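Local coordinates for viral protein F93 (Sulfolobus turreted icosahedral virus, PDB 2CO5) that probably binds DNA through a winged-helix domain, as a homodimeric viral protein that may act as a transcriptional regulator in its archaeal host, at residues Tyr6-Tyr11 with Tyr48-Ser53. Residues are numbered along the deposited sequence; the frame is centred on the assembly and turned at random.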
ATOM      1  N   TYR B   6       6.465  -2.208  -5.737  1.00 48.38           N
ATOM      2  CA  TYR B   6       6.688  -2.462  -4.314  1.00 49.43           C
ATOM      3  C   TYR B   6       5.782  -1.638  -3.386  1.00 51.83           C
ATOM      4  O   TYR B   6       5.888  -1.745  -2.157  1.00 49.04           O
ATOM      5  CB  TYR B   6       8.164  -2.294  -3.962  1.00 51.33           C
ATOM      6  CG  TYR B   6       9.076  -3.323  -4.622  1.00 51.39           C
ATOM      7  CD1 TYR B   6      10.276  -2.939  -5.213  1.00 50.90           C
ATOM      8  CD2 TYR B   6       8.737  -4.682  -4.653  1.00 54.46           C
ATOM      9  CE1 TYR B   6      11.123  -3.879  -5.818  1.00 51.95           C
ATOM     10  CE2 TYR B   6       9.574  -5.633  -5.255  1.00 50.81           C
ATOM     11  CZ  TYR B   6      10.767  -5.223  -5.835  1.00 55.45           C
ATOM     12  OH  TYR B   6      11.595  -6.149  -6.442  1.00 46.56           O
ATOM     13  N   MET B   7       4.858  -0.863  -3.964  1.00 49.38           N
ATOM     14  CA  MET B   7       3.920  -0.063  -3.176  1.00 49.61           C
ATOM     15  C   MET B   7       2.767  -0.940  -2.714  1.00 48.69           C
ATOM     16  O   MET B   7       1.616  -0.763  -3.099  1.00 51.84           O
ATOM     17  CB  MET B   7       3.453   1.169  -3.954  1.00 44.87           C
ATOM     18  CG  MET B   7       4.621   2.096  -4.267  1.00 47.88           C
ATOM     19  SD  MET B   7       4.222   3.599  -5.157  1.00 52.67           S
ATOM     20  CE  MET B   7       5.833   4.389  -5.195  1.00 49.83           C
ATOM     21  N   ARG B   8       3.130  -1.908  -1.888  1.00 50.17           N
ATOM     22  CA  ARG B   8       2.215  -2.835  -1.247  1.00 51.29           C
ATOM     23  C   ARG B   8       2.677  -2.935   0.199  1.00 50.80           C
ATOM     24  O   ARG B   8       3.883  -2.932   0.467  1.00 48.95           O
ATOM     25  CB  ARG B   8       2.285  -4.204  -1.924  1.00 51.12           C
ATOM     26  CG  ARG B   8       1.887  -4.174  -3.391  1.00 47.53           C
ATOM     27  CD  ARG B   8       2.234  -5.480  -4.085  1.00 58.98           C
ATOM     28  NE  ARG B   8       1.463  -6.616  -3.579  1.00 57.46           N
ATOM     29  CZ  ARG B   8       1.678  -7.889  -3.914  1.00 66.72           C
ATOM     30  NH1 ARG B   8       2.642  -8.214  -4.767  1.00 60.50           N
ATOM     31  NH2 ARG B   8       0.924  -8.848  -3.393  1.00 66.08           N
ATOM     32  N   ILE B   9       1.727  -3.020   1.121  1.00 50.05           N
ATOM     33  CA  ILE B   9       2.020  -2.952   2.539  1.00 50.61           C
ATOM     34  C   ILE B   9       2.959  -4.087   2.984  1.00 49.62           C
ATOM     35  O   ILE B   9       3.815  -3.883   3.832  1.00 48.58           O
ATOM     36  CB  ILE B   9       0.712  -2.912   3.378  1.00 51.94           C
ATOM     37  CG1 ILE B   9       0.950  -2.182   4.702  1.00 60.50           C
ATOM     38  CG2 ILE B   9       0.130  -4.314   3.589  1.00 48.21           C
ATOM     39  CD1 ILE B   9       1.277  -0.711   4.523  1.00 50.27           C
ATOM     40  N   ASN B  10       2.821  -5.264   2.378  1.00 50.19           N
ATOM     41  CA  ASN B  10       3.624  -6.412   2.780  1.00 51.11           C
ATOM     42  C   ASN B  10       5.096  -6.254   2.403  1.00 52.84           C
ATOM     43  O   ASN B  10       5.974  -6.709   3.138  1.00 51.53           O
ATOM     44  CB  ASN B  10       3.040  -7.705   2.212  1.00 50.12           C
ATOM     45  CG  ASN B  10       1.847  -8.211   3.011  1.00 51.49           C
ATOM     46  OD1 ASN B  10       1.166  -9.158   2.607  1.00 55.11           O
ATOM     47  ND2 ASN B  10       1.605  -7.599   4.158  1.00 42.88           N
ATOM     48  N   TYR B  11       5.362  -5.593   1.273  1.00 51.80           N
ATOM     49  CA  TYR B  11       6.734  -5.258   0.895  1.00 50.99           C
ATOM     50  C   TYR B  11       7.315  -4.238   1.864  1.00 50.40           C
ATOM     51  O   TYR B  11       8.442  -4.387   2.310  1.00 49.60           O
ATOM     52  CB  TYR B  11       6.815  -4.712  -0.535  1.00 51.53           C
ATOM     53  CG  TYR B  11       6.759  -5.761  -1.631  1.00 48.43           C
ATOM     54  CD1 TYR B  11       7.621  -6.855  -1.624  1.00 46.79           C
ATOM     55  CD2 TYR B  11       5.876  -5.638  -2.689  1.00 49.30           C
ATOM     56  CE1 TYR B  11       7.591  -7.802  -2.640  1.00 47.89           C
ATOM     57  CE2 TYR B  11       5.842  -6.578  -3.719  1.00 49.57           C
ATOM     58  CZ  TYR B  11       6.700  -7.651  -3.687  1.00 45.62           C
ATOM     59  OH  TYR B  11       6.659  -8.592  -4.683  1.00 49.06           O
ATOM     60  N   TYR B  48       7.264 -16.113   1.472  1.00 46.90           N
ATOM     61  CA  TYR B  48       8.551 -16.485   0.888  1.00 48.59           C
ATOM     62  C   TYR B  48       8.679 -16.154  -0.600  1.00 49.43           C
ATOM     63  O   TYR B  48       9.764 -15.804  -1.046  1.00 52.03           O
ATOM     64  CB  TYR B  48       8.900 -17.939   1.198  1.00 48.83           C
ATOM     65  CG  TYR B  48       9.152 -18.139   2.679  1.00 50.85           C
ATOM     66  CD1 TYR B  48      10.273 -17.588   3.290  1.00 67.84           C
ATOM     67  CD2 TYR B  48       8.255 -18.839   3.475  1.00 55.15           C
ATOM     68  CE1 TYR B  48      10.505 -17.746   4.653  1.00 68.19           C
ATOM     69  CE2 TYR B  48       8.473 -19.001   4.836  1.00 56.82           C
ATOM     70  CZ  TYR B  48       9.603 -18.456   5.421  1.00 66.03           C
ATOM     71  OH  TYR B  48       9.829 -18.620   6.771  1.00 65.30           O
ATOM     72  N   PRO B  49       7.585 -16.270  -1.376  1.00 52.08           N
ATOM     73  CA  PRO B  49       7.604 -15.707  -2.730  1.00 50.26           C
ATOM     74  C   PRO B  49       7.896 -14.212  -2.796  1.00 50.46           C
ATOM     75  O   PRO B  49       8.603 -13.783  -3.711  1.00 46.82           O
ATOM     76  CB  PRO B  49       6.193 -16.014  -3.253  1.00 48.47           C
ATOM     77  CG  PRO B  49       5.820 -17.232  -2.542  1.00 50.16           C
ATOM     78  CD  PRO B  49       6.339 -17.010  -1.134  1.00 51.07           C
ATOM     79  N   LEU B  50       7.354 -13.428  -1.856  1.00 48.57           N
ATOM     80  CA  LEU B  50       7.678 -11.993  -1.770  1.00 49.53           C
ATOM     81  C   LEU B  50       9.165 -11.799  -1.504  1.00 48.56           C
ATOM     82  O   LEU B  50       9.812 -10.962  -2.127  1.00 47.98           O
ATOM     83  CB  LEU B  50       6.866 -11.291  -0.670  1.00 49.32           C
ATOM     84  CG  LEU B  50       5.346 -11.192  -0.848  1.00 51.74           C
ATOM     85  CD1 LEU B  50       4.713 -10.524   0.378  1.00 52.43           C
ATOM     86  CD2 LEU B  50       4.963 -10.451  -2.127  1.00 43.86           C
ATOM     87  N   ILE B  51       9.696 -12.581  -0.566  1.00 49.83           N
ATOM     88  CA  ILE B  51      11.118 -12.579  -0.267  1.00 48.41           C
ATOM     89  C   ILE B  51      11.943 -12.924  -1.508  1.00 48.42           C
ATOM     90  O   ILE B  51      12.929 -12.248  -1.800  1.00 46.83           O
ATOM     91  CB  ILE B  51      11.467 -13.577   0.872  1.00 50.77           C
ATOM     92  CG1 ILE B  51      10.851 -13.123   2.196  1.00 48.19           C
ATOM     93  CG2 ILE B  51      12.980 -13.702   1.037  1.00 44.64           C
ATOM     94  CD1 ILE B  51      10.910 -14.173   3.277  1.00 57.34           C
ATOM     95  N   ASP B  52      11.533 -13.962  -2.239  1.00 47.28           N
ATOM     96  CA  ASP B  52      12.264 -14.399  -3.434  1.00 47.06           C
ATOM     97  C   ASP B  52      12.360 -13.277  -4.447  1.00 47.63           C
ATOM     98  O   ASP B  52      13.425 -13.026  -5.005  1.00 49.13           O
ATOM     99  CB  ASP B  52      11.599 -15.615  -4.084  1.00 45.53           C
ATOM    100  CG  ASP B  52      11.822 -16.902  -3.305  1.00 48.88           C
ATOM    101  OD1 ASP B  52      12.674 -16.926  -2.389  1.00 46.91           O
ATOM    102  OD2 ASP B  52      11.138 -17.902  -3.618  1.00 52.87           O
ATOM    103  N   SER B  53      11.243 -12.600  -4.684  1.00 48.38           N
ATOM    104  CA  SER B  53      11.209 -11.494  -5.642  1.00 48.10           C
ATOM    105  C   SER B  53      12.205 -10.415  -5.237  1.00 48.58           C
ATOM    106  O   SER B  53      12.970  -9.937  -6.069  1.00 48.99           O
ATOM    107  CB  SER B  53       9.788 -10.920  -5.759  1.00 49.64           C
ATOM    108  OG  SER B  53       8.922 -11.852  -6.398  1.00 47.73           O
TER
HETATM  109  O   HOH W   1       6.518 -11.352  -5.364  1.00 46.48           O
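The loop 6-8 turns into the first turn of helix 9-20, with Arg-8 as N-cap residue, and this corner rests against helix 44-56, the backbones coming nearest at Tyr-11 and Leu-50, whose CA atoms are 7.3 Å apart. Leu-50 carries the contact: its CB points at the other segment and its two methyls part. CD1 lies 3.8 Å from CB of Asn-10, while CD2 meets the far end of the Tyr-11 ring obliquely, 3.6 Å from CZ. With CG of Tyr-11 beside its own backbone N (chi1 -79°), the ring reaches across to helix 44-56, and the carbonyl O of Leu-50 lies at its edge, in plane. Tyr-6 presses on one face of this ring, its CD2 standing 3.4 Å above the plane over the centre. No direct hydrogen bond joins the segments; one water does, 2.8 Å from OH of Tyr-11 and 2.7 Å from OG of Ser-53. The hydroxyl of Tyr-6 is instead hydrogen-bonded to Asp-57, just past helix 44-56. Exposed Arg-8, its chain bent at chi3, crosses Leu-50 obliquely, with NH1 4.2 Å from CD2. Apolar packing with a water bridge at its margin thus joins the first helix to helix 44-56, which by its place before the wing strands 60-63 and 70-73 is probably the recognition helix of the winged helix-turn-helix fold.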